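Local coordinates for protein AP endonuclease, family 2 (Brucella melitensis biovar Abortus, PDB 3NGF) that binds manganese in a TIM barrel and probably isomerises hydroxypyruvate; an endonuclease role is also possible, at residues A[216-221]-A[247-252]; A[10-15]-A[259-264]; A[148-153]-A[186-191]; A[195-200]-A[228-233]. All coordinates share one frame; numbering follows the deposited sequence.

Contact 1 (A[216-221]-A[247-252]); sequences PDRHEP and EYNPRG. With MN (manganese (II) ion), chain C.
The backbone of E220 lies over one face of the Y248 ring. Its CA makes a CH-pi contact, 3.8 Å from the ring centroid and 5° off the ring normal. CG of E220 is 3.6 Å from CE1 of Y248. The chain then bends at chi2 (83°), which turns CD toward R251. OE1 of E220 offers its syn lone pair to the backbone N of R251, at 2.9 Å. The same oxygen lies over the centre of the R251 guanidinium, in a long salt bridge through charge alone. The guanidinium has further salt bridges to D222 and E223. H219 uses ND1 in its ring plane to reach the carbonyl O of N249, at 2.7 Å. N of N249 donates to O of R218. NH2 of R218 lies 4.0 Å from OE2 of E247, beyond a salt bridge, with OE2 well out of the guanidinium plane. OE1 of E247 binds manganese at 2.1 Å. These loops follow strands 207-212 and 243-246 and border the metal site at the C-terminal mouth of the TIM barrel.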
loop_
_atom_site.group_PDB
_atom_site.type_symbol
_atom_site.label_atom_id
_atom_site.label_comp_id
_atom_site.label_asym_id
_atom_site.label_seq_id
_atom_site.Cartn_x
_atom_site.Cartn_y
_atom_site.Cartn_z
ATOM N N PRO A 216 4.538 2.807 18.556
ATOM C CA PRO A 216 3.653 3.772 17.923
ATOM C C PRO A 216 4.302 4.848 17.029
ATOM O O PRO A 216 3.574 5.651 16.419
ATOM C CB PRO A 216 3.001 4.441 19.129
ATOM C CG PRO A 216 4.127 4.509 20.135
ATOM C CD PRO A 216 4.862 3.206 19.949
ATOM N N ASP A 217 5.625 4.913 16.953
ATOM C CA ASP A 217 6.252 6.111 16.368
ATOM C C ASP A 217 6.570 6.082 14.863
ATOM O O ASP A 217 7.070 7.064 14.333
ATOM C CB ASP A 217 7.472 6.518 17.159
ATOM C CG ASP A 217 7.106 6.999 18.547
ATOM O OD1 ASP A 217 6.121 7.768 18.670
ATOM O OD2 ASP A 217 7.787 6.600 19.488
ATOM N N ARG A 218 6.260 4.966 14.227
ATOM C CA ARG A 218 6.283 4.816 12.758
ATOM C C ARG A 218 7.685 4.978 12.180
ATOM O O ARG A 218 7.879 5.611 11.151
ATOM C CB ARG A 218 5.254 5.743 12.106
ATOM C CG ARG A 218 4.687 5.202 10.795
ATOM C CD ARG A 218 3.569 6.071 10.244
ATOM N NE ARG A 218 2.931 5.408 9.104
ATOM C CZ ARG A 218 1.836 5.851 8.481
ATOM N NH1 ARG A 218 1.260 6.994 8.835
ATOM N NH2 ARG A 218 1.341 5.158 7.473
ATOM N N HIS A 219 8.651 4.354 12.848
ATOM C CA HIS A 219 10.049 4.356 12.413
ATOM C C HIS A 219 10.484 2.931 12.012
ATOM O O HIS A 219 9.645 2.056 11.769
ATOM C CB HIS A 219 10.984 4.927 13.508
ATOM C CG HIS A 219 10.635 6.301 13.999
ATOM N ND1 HIS A 219 10.418 7.370 13.156
ATOM C CD2 HIS A 219 10.537 6.794 15.258
ATOM C CE1 HIS A 219 10.155 8.451 13.875
ATOM N NE2 HIS A 219 10.230 8.130 15.155
ATOM N N GLU A 220 11.794 2.697 11.921
ATOM C CA GLU A 220 12.333 1.380 11.590
ATOM C C GLU A 220 11.675 0.253 12.385
ATOM O O GLU A 220 11.422 0.420 13.593
ATOM C CB GLU A 220 13.838 1.353 11.847
ATOM C CG GLU A 220 14.660 2.088 10.789
ATOM C CD GLU A 220 14.767 3.615 10.966
ATOM O OE1 GLU A 220 14.157 4.202 11.884
ATOM O OE2 GLU A 220 15.516 4.228 10.177
ATOM N N PRO A 221 11.443 -0.921 11.754
ATOM C CA PRO A 221 10.761 -2.045 12.438
ATOM C C PRO A 221 11.685 -2.835 13.390
ATOM O O PRO A 221 11.724 -4.069 13.347
ATOM C CB PRO A 221 10.337 -2.953 11.288
ATOM C CG PRO A 221 11.419 -2.729 10.238
ATOM C CD PRO A 221 11.742 -1.246 10.342
ATOM N N GLU A 247 7.060 1.258 4.833
ATOM C CA GLU A 247 6.425 2.547 4.881
ATOM C C GLU A 247 6.601 3.106 6.292
ATOM O O GLU A 247 5.638 3.165 7.102
ATOM C CB GLU A 247 4.944 2.428 4.560
ATOM C CG GLU A 247 4.326 3.774 4.335
ATOM C CD GLU A 247 2.843 3.705 4.108
ATOM O OE1 GLU A 247 2.213 2.673 4.430
ATOM O OE2 GLU A 247 2.317 4.711 3.619
ATOM N N TYR A 248 7.832 3.487 6.576
ATOM C CA TYR A 248 8.158 4.085 7.843
ATOM C C TYR A 248 8.961 5.344 7.610
ATOM O O TYR A 248 9.577 5.546 6.547
ATOM C CB TYR A 248 8.904 3.092 8.748
ATOM C CG TYR A 248 10.305 2.648 8.313
ATOM C CD1 TYR A 248 11.389 3.515 8.373
ATOM C CD2 TYR A 248 10.532 1.359 7.840
ATOM C CE1 TYR A 248 12.673 3.105 8.006
ATOM C CE2 TYR A 248 11.822 0.936 7.462
ATOM C CZ TYR A 248 12.887 1.814 7.562
ATOM O OH TYR A 248 14.158 1.389 7.223
ATOM N N ASN A 249 8.948 6.183 8.624
ATOM C CA ASN A 249 9.744 7.410 8.633
ATOM C C ASN A 249 11.030 7.148 9.385
ATOM O O ASN A 249 11.004 6.911 10.592
ATOM C CB ASN A 249 8.966 8.524 9.307
ATOM C CG ASN A 249 7.610 8.729 8.695
ATOM O OD1 ASN A 249 7.472 8.846 7.454
ATOM N ND2 ASN A 249 6.589 8.824 9.549
ATOM N N PRO A 250 12.171 7.183 8.688
ATOM C CA PRO A 250 13.399 6.814 9.412
ATOM C C PRO A 250 13.642 7.709 10.629
ATOM O O PRO A 250 13.371 8.919 10.567
ATOM C CB PRO A 250 14.484 6.990 8.343
ATOM C CG PRO A 250 13.754 6.781 7.017
ATOM C CD PRO A 250 12.421 7.422 7.243
ATOM N N ARG A 251 14.134 7.128 11.724
ATOM C CA ARG A 251 14.527 7.912 12.913
ATOM C C ARG A 251 15.462 9.060 12.567
ATOM O O ARG A 251 15.285 10.192 13.027
ATOM C CB ARG A 251 15.246 7.018 13.926
ATOM C CG ARG A 251 14.355 6.207 14.828
ATOM C CD ARG A 251 15.209 5.445 15.845
ATOM N NE ARG A 251 16.065 4.467 15.175
ATOM C CZ ARG A 251 15.735 3.204 14.905
ATOM N NH1 ARG A 251 14.563 2.706 15.281
ATOM N NH2 ARG A 251 16.592 2.419 14.252
ATOM N N GLY A 252 16.489 8.747 11.790
ATOM C CA GLY A 252 17.462 9.735 11.364
ATOM C C GLY A 252 17.744 9.559 9.888
ATOM O O GLY A 252 16.822 9.527 9.077
HETATM MN MN MN C . 0.258 1.975 4.580
HETATM O O HOH W 1 7.000 8.946 12.271
HETATM O O HOH W 2 2.950 2.629 7.817
HETATM O O HOH W 3 15.983 3.244 7.709
HETATM O O HOH W 4 17.367 6.181 10.735
HETATM O O HOH W 5 -0.228 2.915 2.350
HETATM O O HOH W 6 -0.429 4.004 5.326
#

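Contact 2 (A[10-15]-A[259-264]); sequences PRFAAN and AWFAPY
F12 carries the contact between the first strand of the TIM barrel, 11-15, and the C-terminal segment 259-264. With W260 and Y264 it forms an aromatic cluster. Its CB points toward the other segment and meets CE1 of F261 at 3.9 Å. CG, set anti to the carbonyl carbon (chi1 -63°), comes within 4.1 Å of CH2 of W260. CH2 and CZ3 of W260 lie over one face of the F12 ring, nearest CD1 and CE1. CD1 lies 3.8 Å from CH2 of W260. The indole presents its edge to the F12 face, with the planes at 79° and the centroid of its six-membered ring 5.1 Å from that of F12. This is a T-shaped pair. On the other ring side, CD2 touches CB of Y264 and CE1 of F261. CE2 sits over one face of the Y264 ring, toward its rim, 3.5 Å from CG of Y264, with the planes at 58°. At the tip, CZ meets CZ3 of W260 at 3.9 Å. Outside the segments, F232 of helix 228-237 makes an edge-to-face pair with F12. Water 7 bridges the backbones: it accepts from N of F12 at 3.0 Å and donates to O of Y264 at 3.2 Å.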
loop_
_atom_site.group_PDB
_atom_site.type_symbol
_atom_site.label_atom_id
_atom_site.label_comp_id
_atom_site.label_asym_id
_atom_site.label_seq_id
_atom_site.Cartn_x
_atom_site.Cartn_y
_atom_site.Cartn_z
ATOM N N PRO A 10 11.087 -13.071 4.091
ATOM C CA PRO A 10 10.287 -12.158 3.281
ATOM C C PRO A 10 11.113 -11.273 2.387
ATOM O O PRO A 10 12.303 -11.058 2.636
ATOM C CB PRO A 10 9.580 -11.269 4.319
ATOM C CG PRO A 10 9.706 -11.964 5.593
ATOM C CD PRO A 10 11.009 -12.723 5.519
ATOM N N ARG A 11 10.487 -10.774 1.329
ATOM C CA ARG A 11 11.154 -9.809 0.463
ATOM C C ARG A 11 10.616 -8.408 0.719
ATOM O O ARG A 11 9.407 -8.191 0.802
ATOM C CB ARG A 11 11.064 -10.196 -1.001
ATOM C CG ARG A 11 9.736 -10.618 -1.458
ATOM C CD ARG A 11 9.747 -10.931 -2.960
ATOM N NE ARG A 11 8.411 -11.347 -3.380
ATOM C CZ ARG A 11 8.020 -11.528 -4.633
ATOM N NH1 ARG A 11 8.863 -11.363 -5.650
ATOM N NH2 ARG A 11 6.770 -11.904 -4.863
ATOM N N PHE A 12 11.535 -7.468 0.892
ATOM C CA PHE A 12 11.199 -6.110 1.328
ATOM C C PHE A 12 11.337 -5.095 0.196
ATOM O O PHE A 12 12.259 -5.149 -0.631
ATOM C CB PHE A 12 12.064 -5.669 2.515
ATOM C CG PHE A 12 11.871 -6.493 3.722
ATOM C CD1 PHE A 12 10.879 -6.170 4.640
ATOM C CD2 PHE A 12 12.635 -7.641 3.926
ATOM C CE1 PHE A 12 10.667 -6.970 5.760
ATOM C CE2 PHE A 12 12.443 -8.428 5.035
ATOM C CZ PHE A 12 11.448 -8.085 5.975
ATOM N N ALA A 13 10.378 -4.174 0.166
ATOM C CA ALA A 13 10.353 -3.072 -0.791
ATOM C C ALA A 13 10.534 -1.763 -0.028
ATOM O O ALA A 13 9.798 -1.501 0.931
ATOM C CB ALA A 13 9.017 -3.038 -1.504
ATOM N N ALA A 14 11.502 -0.949 -0.435
ATOM C CA ALA A 14 11.685 0.379 0.143
ATOM C C ALA A 14 10.523 1.273 -0.293
ATOM O O ALA A 14 10.127 1.250 -1.464
ATOM C CB ALA A 14 13.027 0.990 -0.306
ATOM N N ASN A 15 9.931 2.001 0.642
ATOM C CA ASN A 15 8.951 3.032 0.284
ATOM C C ASN A 15 9.665 4.373 0.008
ATOM O O ASN A 15 10.192 5.019 0.924
ATOM C CB ASN A 15 7.858 3.171 1.358
ATOM C CG ASN A 15 6.742 4.082 0.923
ATOM O OD1 ASN A 15 6.988 5.246 0.624
ATOM N ND2 ASN A 15 5.499 3.557 0.863
ATOM N N ALA A 259 20.258 -1.501 9.859
ATOM C CA ALA A 259 20.783 -2.735 10.458
ATOM C C ALA A 259 19.736 -3.860 10.483
ATOM O O ALA A 259 20.069 -5.025 10.288
ATOM C CB ALA A 259 21.351 -2.486 11.907
ATOM N N TRP A 260 18.464 -3.510 10.692
ATOM C CA TRP A 260 17.396 -4.503 10.790
ATOM C C TRP A 260 17.271 -5.278 9.492
ATOM O O TRP A 260 16.874 -6.446 9.492
ATOM C CB TRP A 260 16.041 -3.833 11.121
ATOM C CG TRP A 260 15.451 -3.054 10.000
ATOM C CD1 TRP A 260 15.574 -1.724 9.774
ATOM C CD2 TRP A 260 14.638 -3.571 8.927
ATOM N NE1 TRP A 260 14.904 -1.369 8.624
ATOM C CE2 TRP A 260 14.330 -2.488 8.081
ATOM C CE3 TRP A 260 14.172 -4.846 8.595
ATOM C CZ2 TRP A 260 13.572 -2.640 6.913
ATOM C CZ3 TRP A 260 13.405 -5.000 7.458
ATOM C CH2 TRP A 260 13.102 -3.897 6.630
ATOM N N PHE A 261 17.590 -4.597 8.386
ATOM C CA PHE A 261 17.449 -5.142 7.029
ATOM C C PHE A 261 18.662 -5.984 6.603
ATOM O O PHE A 261 18.586 -6.710 5.613
ATOM C CB PHE A 261 17.231 -3.970 6.074
ATOM C CG PHE A 261 17.064 -4.351 4.623
ATOM C CD1 PHE A 261 16.074 -5.236 4.228
ATOM C CD2 PHE A 261 17.872 -3.770 3.648
ATOM C CE1 PHE A 261 15.900 -5.564 2.878
ATOM C CE2 PHE A 261 17.707 -4.094 2.279
ATOM C CZ PHE A 261 16.732 -4.997 1.898
ATOM N N ALA A 262 19.778 -5.874 7.331
ATOM C CA ALA A 262 21.034 -6.571 6.963
ATOM C C ALA A 262 20.874 -8.059 6.595
ATOM O O ALA A 262 21.414 -8.489 5.589
ATOM C CB ALA A 262 22.103 -6.393 8.055
ATOM N N PRO A 263 20.123 -8.839 7.391
ATOM C CA PRO A 263 19.900 -10.257 7.070
ATOM C C PRO A 263 19.152 -10.536 5.762
ATOM O O PRO A 263 19.192 -11.661 5.265
ATOM C CB PRO A 263 19.031 -10.742 8.239
ATOM C CG PRO A 263 19.342 -9.804 9.360
ATOM C CD PRO A 263 19.568 -8.482 8.708
ATOM N N TYR A 264 18.457 -9.532 5.229
ATOM C CA TYR A 264 17.525 -9.731 4.128
ATOM C C TYR A 264 17.976 -9.106 2.816
ATOM O O TYR A 264 17.327 -9.319 1.790
ATOM C CB TYR A 264 16.167 -9.137 4.512
ATOM C CG TYR A 264 15.632 -9.706 5.793
ATOM C CD1 TYR A 264 15.144 -11.007 5.834
ATOM C CD2 TYR A 264 15.638 -8.964 6.972
ATOM C CE1 TYR A 264 14.664 -11.547 7.001
ATOM C CE2 TYR A 264 15.159 -9.502 8.155
ATOM C CZ TYR A 264 14.679 -10.794 8.155
ATOM O OH TYR A 264 14.189 -11.338 9.294
HETATM O O HOH W 7 14.468 -8.258 0.683
#

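Contact 3 (A[148-153]-A[186-191]); sequences LVEPLN and LYHAQI. With MN (manganese (II) ion), chain C.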
loop_
_atom_site.group_PDB
_atom_site.type_symbol
_atom_site.label_atom_id
_atom_site.label_comp_id
_atom_site.label_asym_id
_atom_site.label_seq_id
_atom_site.Cartn_x
_atom_site.Cartn_y
_atom_site.Cartn_z
ATOM N N LEU A 148 -6.253 -2.994 -4.392
ATOM C CA LEU A 148 -6.343 -3.200 -2.958
ATOM C C LEU A 148 -7.066 -2.102 -2.231
ATOM O O LEU A 148 -7.026 -0.926 -2.623
ATOM C CB LEU A 148 -4.946 -3.321 -2.336
ATOM C CG LEU A 148 -4.016 -4.391 -2.888
ATOM C CD1 LEU A 148 -2.666 -4.368 -2.120
ATOM C CD2 LEU A 148 -4.679 -5.777 -2.886
ATOM N N VAL A 149 -7.681 -2.509 -1.119
ATOM C CA VAL A 149 -8.226 -1.594 -0.118
ATOM C C VAL A 149 -7.309 -1.676 1.091
ATOM O O VAL A 149 -6.957 -2.783 1.533
ATOM C CB VAL A 149 -9.699 -1.964 0.275
ATOM C CG1 VAL A 149 -9.874 -3.478 0.629
ATOM C CG2 VAL A 149 -10.224 -1.055 1.448
ATOM N N GLU A 150 -6.926 -0.513 1.624
ATOM C CA GLU A 150 -6.032 -0.441 2.795
ATOM C C GLU A 150 -6.713 0.202 3.993
ATOM O O GLU A 150 -6.906 1.421 4.004
ATOM C CB GLU A 150 -4.787 0.381 2.514
ATOM C CG GLU A 150 -3.731 0.240 3.626
ATOM C CD GLU A 150 -2.579 1.237 3.569
ATOM O OE1 GLU A 150 -2.518 2.141 2.719
ATOM O OE2 GLU A 150 -1.698 1.082 4.423
ATOM N N PRO A 151 -7.050 -0.602 5.005
ATOM C CA PRO A 151 -7.505 0.016 6.272
ATOM C C PRO A 151 -6.413 0.906 6.860
ATOM O O PRO A 151 -5.247 0.509 6.909
ATOM C CB PRO A 151 -7.778 -1.196 7.172
ATOM C CG PRO A 151 -8.029 -2.318 6.219
ATOM C CD PRO A 151 -7.137 -2.066 5.053
ATOM N N LEU A 152 -6.806 2.093 7.316
ATOM C CA LEU A 152 -5.888 3.028 7.944
ATOM C C LEU A 152 -6.164 3.038 9.461
ATOM O O LEU A 152 -6.601 2.010 10.016
ATOM C CB LEU A 152 -5.974 4.379 7.250
ATOM C CG LEU A 152 -5.688 4.329 5.730
ATOM C CD1 LEU A 152 -5.741 5.726 5.129
ATOM C CD2 LEU A 152 -4.328 3.638 5.408
ATOM N N ASN A 153 -5.815 4.101 10.161
ATOM C CA ASN A 153 -6.190 4.215 11.564
ATOM C C ASN A 153 -6.746 5.611 11.813
ATOM O O ASN A 153 -6.463 6.541 11.053
ATOM C CB ASN A 153 -5.003 3.871 12.471
ATOM C CG ASN A 153 -4.008 5.002 12.596
ATOM O OD1 ASN A 153 -4.252 5.996 13.307
ATOM N ND2 ASN A 153 -2.856 4.855 11.938
ATOM N N LEU A 186 0.687 -3.361 8.969
ATOM C CA LEU A 186 0.636 -3.895 10.335
ATOM C C LEU A 186 0.699 -2.779 11.365
ATOM O O LEU A 186 0.277 -2.933 12.532
ATOM C CB LEU A 186 1.741 -4.939 10.543
ATOM C CG LEU A 186 1.530 -6.234 9.774
ATOM C CD1 LEU A 186 2.778 -7.102 9.855
ATOM C CD2 LEU A 186 0.278 -6.994 10.285
ATOM N N TYR A 187 1.239 -1.643 10.949
ATOM C CA TYR A 187 1.205 -0.439 11.786
ATOM C C TYR A 187 -0.277 -0.046 12.054
ATOM O O TYR A 187 -0.695 0.156 13.217
ATOM C CB TYR A 187 2.005 0.688 11.085
ATOM C CG TYR A 187 1.843 2.061 11.688
ATOM C CD1 TYR A 187 2.603 2.464 12.774
ATOM C CD2 TYR A 187 0.940 2.967 11.154
ATOM C CE1 TYR A 187 2.437 3.735 13.349
ATOM C CE2 TYR A 187 0.789 4.233 11.692
ATOM C CZ TYR A 187 1.511 4.606 12.795
ATOM O OH TYR A 187 1.329 5.874 13.310
ATOM N N HIS A 188 -1.063 0.044 10.991
ATOM C CA HIS A 188 -2.474 0.389 11.150
ATOM C C HIS A 188 -3.250 -0.723 11.884
ATOM O O HIS A 188 -4.112 -0.435 12.691
ATOM C CB HIS A 188 -3.102 0.666 9.778
ATOM C CG HIS A 188 -2.544 1.867 9.072
ATOM N ND1 HIS A 188 -2.401 3.099 9.676
ATOM C CD2 HIS A 188 -2.184 2.040 7.780
ATOM C CE1 HIS A 188 -1.947 3.967 8.786
ATOM N NE2 HIS A 188 -1.782 3.340 7.635
ATOM N N ALA A 189 -2.940 -1.986 11.583
ATOM C CA ALA A 189 -3.640 -3.139 12.160
ATOM C C ALA A 189 -3.376 -3.199 13.660
ATOM O O ALA A 189 -4.285 -3.482 14.442
ATOM C CB ALA A 189 -3.183 -4.425 11.510
ATOM N N GLN A 190 -2.142 -2.907 14.064
ATOM C CA GLN A 190 -1.827 -2.911 15.506
ATOM C C GLN A 190 -2.518 -1.791 16.303
ATOM O O GLN A 190 -2.893 -1.993 17.473
ATOM C CB GLN A 190 -0.304 -2.882 15.686
ATOM C CG GLN A 190 0.210 -2.795 17.120
ATOM C CD GLN A 190 -0.344 -3.875 18.032
ATOM O OE1 GLN A 190 -0.889 -4.896 17.580
ATOM N NE2 GLN A 190 -0.206 -3.655 19.343
ATOM N N ILE A 191 -2.650 -0.613 15.696
ATOM C CA ILE A 191 -3.278 0.545 16.318
ATOM C C ILE A 191 -4.794 0.337 16.466
ATOM O O ILE A 191 -5.357 0.669 17.512
ATOM C CB ILE A 191 -2.937 1.870 15.563
ATOM C CG1 ILE A 191 -1.456 2.190 15.734
ATOM C CG2 ILE A 191 -3.779 3.050 16.022
ATOM C CD1 ILE A 191 -0.923 3.248 14.773
HETATM MN MN MN C . 0.258 1.975 4.580
HETATM O O HOH W 5 -0.228 2.915 2.350
HETATM O O HOH W 6 -0.429 4.004 5.326
#
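ND1 of H188 accepts a hydrogen bond from ND2 of N153 at 2.9 Å, with an N-H...N angle of 154°. The donor lies in the imidazole plane. The contact belongs to the manganese site of the TIM barrel: it joins the loop after strand 146-149 to helix 186-192. OD1 of N153 is held in turn by the backbone N atoms of R155 and N156. CA of L152 covers one face of the imidazole, 3.8 Å from the ring centroid, in a CH-pi contact. I191 lies against N153, with its CG2 3.8 Å from CB of N153. E150 is extended beyond CG and binds manganese through OE2 at 2.2 Å. D185, Q211 and E247 are the other protein ligands. The E150 and H188 side chains cross at about a right angle, their flat groups 63° apart. OE2 of E150 lies 3.5 Å from CD2 of H188, at the ring edge. H188 is a second-shell residue: its NE2 is 2.8 Å from water 6, which is bound to the metal.

Contact 4 (A[195-200]-A[228-233]); sequences DLTRLI and YPYLFS
L196, I200 and L231 form the apolar part of the contact. CD1 of L196 meets CD1 of L231 at 4.1 Å, and CB of L196 is equally close to CD2 of L231. I200, one turn further along its helix, brings CD1 to 4.3 Å from CD2 of L231. CD1 and CD2 of L231 thus both touch L196, and CD2 also reaches I200. A polar atom at a ring edge is the second kind of contact. OG1 of T197 comes in near the plane of the Y230 ring, 3.2 Å from CE2 of Y230. The two side chains cross at about a right angle. CG2 of T197 touches OH of Y230 at 3.9 Å. The helix segments 196-200 and 228-233 run nearly parallel, at 20°, with their axes 10.8 Å apart. They lie on the outside of the barrel. L196 also packs on helix 186-192, and I200 on F207 of strand 207-212.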
loop_
_atom_site.group_PDB
_atom_site.type_symbol
_atom_site.label_atom_id
_atom_site.label_comp_id
_atom_site.label_asym_id
_atom_site.label_seq_id
_atom_site.Cartn_x
_atom_site.Cartn_y
_atom_site.Cartn_z
ATOM N N ASP A 195 -4.091 -8.272 18.072
ATOM C CA ASP A 195 -4.186 -9.737 17.871
ATOM C C ASP A 195 -3.636 -10.151 16.505
ATOM O O ASP A 195 -4.286 -10.886 15.754
ATOM C CB ASP A 195 -5.656 -10.195 17.989
ATOM C CG ASP A 195 -5.813 -11.661 18.321
ATOM O OD1 ASP A 195 -4.886 -12.310 18.868
ATOM O OD2 ASP A 195 -6.921 -12.183 18.074
ATOM N N LEU A 196 -2.421 -9.713 16.209
ATOM C CA LEU A 196 -1.931 -9.751 14.829
ATOM C C LEU A 196 -1.630 -11.140 14.296
ATOM O O LEU A 196 -1.882 -11.402 13.121
ATOM C CB LEU A 196 -0.701 -8.862 14.670
ATOM C CG LEU A 196 -0.837 -7.385 15.030
ATOM C CD1 LEU A 196 0.497 -6.675 14.769
ATOM C CD2 LEU A 196 -1.978 -6.664 14.308
ATOM N N THR A 197 -1.111 -12.042 15.129
ATOM C CA THR A 197 -0.807 -13.403 14.670
ATOM C C THR A 197 -2.065 -14.131 14.227
ATOM O O THR A 197 -2.147 -14.662 13.095
ATOM C CB THR A 197 -0.076 -14.214 15.727
ATOM O OG1 THR A 197 1.142 -13.547 16.047
ATOM C CG2 THR A 197 0.236 -15.637 15.218
ATOM N N ARG A 198 -3.071 -14.076 15.087
ATOM C CA ARG A 198 -4.359 -14.704 14.794
ATOM C C ARG A 198 -5.124 -13.969 13.703
ATOM O O ARG A 198 -5.831 -14.599 12.900
ATOM C CB ARG A 198 -5.167 -14.849 16.097
ATOM C CG ARG A 198 -4.515 -15.817 17.076
ATOM C CD ARG A 198 -4.540 -17.260 16.595
ATOM N NE ARG A 198 -4.047 -18.139 17.657
ATOM C CZ ARG A 198 -2.854 -18.719 17.697
ATOM N NH1 ARG A 198 -1.988 -18.607 16.694
ATOM N NH2 ARG A 198 -2.535 -19.453 18.758
ATOM N N LEU A 199 -4.905 -12.655 13.590
ATOM C CA LEU A 199 -5.515 -11.885 12.518
ATOM C C LEU A 199 -4.947 -12.307 11.147
ATOM O O LEU A 199 -5.706 -12.548 10.197
ATOM C CB LEU A 199 -5.241 -10.409 12.712
ATOM C CG LEU A 199 -5.878 -9.416 11.762
ATOM C CD1 LEU A 199 -7.397 -9.516 11.803
ATOM C CD2 LEU A 199 -5.404 -7.949 12.086
ATOM N N ILE A 200 -3.615 -12.378 11.065
ATOM C CA ILE A 200 -2.913 -12.817 9.845
ATOM C C ILE A 200 -3.394 -14.181 9.425
ATOM O O ILE A 200 -3.680 -14.407 8.232
ATOM C CB ILE A 200 -1.361 -12.823 10.014
ATOM C CG1 ILE A 200 -0.854 -11.378 10.153
ATOM C CG2 ILE A 200 -0.695 -13.541 8.832
ATOM C CD1 ILE A 200 0.636 -11.235 10.555
ATOM N N TYR A 228 8.883 -7.518 15.212
ATOM C CA TYR A 228 8.738 -7.732 13.786
ATOM C C TYR A 228 9.382 -9.022 13.265
ATOM O O TYR A 228 8.819 -9.628 12.403
ATOM C CB TYR A 228 9.157 -6.501 12.956
ATOM C CG TYR A 228 8.013 -5.532 12.735
ATOM C CD1 TYR A 228 6.966 -5.857 11.889
ATOM C CD2 TYR A 228 7.943 -4.330 13.428
ATOM C CE1 TYR A 228 5.908 -5.029 11.703
ATOM C CE2 TYR A 228 6.884 -3.467 13.231
ATOM C CZ TYR A 228 5.866 -3.820 12.362
ATOM O OH TYR A 228 4.794 -2.994 12.130
ATOM N N PRO A 229 10.542 -9.463 13.809
ATOM C CA PRO A 229 11.063 -10.759 13.353
ATOM C C PRO A 229 10.092 -11.931 13.555
ATOM O O PRO A 229 10.007 -12.832 12.707
ATOM C CB PRO A 229 12.349 -10.929 14.167
ATOM C CG PRO A 229 12.805 -9.512 14.432
ATOM C CD PRO A 229 11.559 -8.677 14.527
ATOM N N TYR A 230 9.346 -11.914 14.654
ATOM C CA TYR A 230 8.341 -12.939 14.880
ATOM C C TYR A 230 7.259 -12.855 13.828
ATOM O O TYR A 230 6.826 -13.889 13.286
ATOM C CB TYR A 230 7.690 -12.799 16.254
ATOM C CG TYR A 230 6.567 -13.795 16.456
ATOM C CD1 TYR A 230 6.847 -15.117 16.714
ATOM C CD2 TYR A 230 5.225 -13.411 16.362
ATOM C CE1 TYR A 230 5.844 -16.022 16.904
ATOM C CE2 TYR A 230 4.206 -14.332 16.542
ATOM C CZ TYR A 230 4.515 -15.624 16.805
ATOM O OH TYR A 230 3.528 -16.578 17.019
ATOM N N LEU A 231 6.819 -11.628 13.547
ATOM C CA LEU A 231 5.735 -11.414 12.589
ATOM C C LEU A 231 6.196 -11.838 11.181
ATOM O O LEU A 231 5.414 -12.399 10.424
ATOM C CB LEU A 231 5.276 -9.950 12.628
ATOM C CG LEU A 231 4.475 -9.545 13.880
ATOM C CD1 LEU A 231 4.298 -8.019 13.917
ATOM C CD2 LEU A 231 3.116 -10.236 13.938
ATOM N N PHE A 232 7.461 -11.588 10.833
ATOM C CA PHE A 232 8.002 -12.114 9.558
ATOM C C PHE A 232 7.880 -13.632 9.496
ATOM O O PHE A 232 7.577 -14.192 8.438
ATOM C CB PHE A 232 9.473 -11.731 9.326
ATOM C CG PHE A 232 9.750 -10.252 9.331
ATOM C CD1 PHE A 232 8.763 -9.311 9.052
ATOM C CD2 PHE A 232 11.030 -9.798 9.608
ATOM C CE1 PHE A 232 9.048 -7.973 9.085
ATOM C CE2 PHE A 232 11.319 -8.451 9.638
ATOM C CZ PHE A 232 10.330 -7.539 9.370
ATOM N N SER A 233 8.074 -14.301 10.633
ATOM C CA SER A 233 8.031 -15.763 10.672
ATOM C C SER A 233 6.585 -16.236 10.510
ATOM O O SER A 233 6.344 -17.283 9.889
ATOM C CB SER A 233 8.688 -16.336 11.946
ATOM O OG SER A 233 7.849 -16.194 13.080
#

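All four contacts belong to one eight-stranded TIM barrel. Contacts 1 and 3 share the manganese ion. Their centres are 15 Å apart, and R218 of contact 1 packs on Y187 and H188 of contact 3. Contact 3 closes along the chain before contact 1 opens. Contact 2 joins the two ends of the chain, and the other three lie between its segments. It meets contact 1 where W260 touches Y248 and P221. Contact 4 alternates with contact 1 in sequence. It packs on contact 2 through F232, and on contact 3 through L196, with centres about 17 and 14 Å away. Contacts 1 and 3 thus lie at the manganese, while contacts 2 and 4 pack outer elements of the barrel.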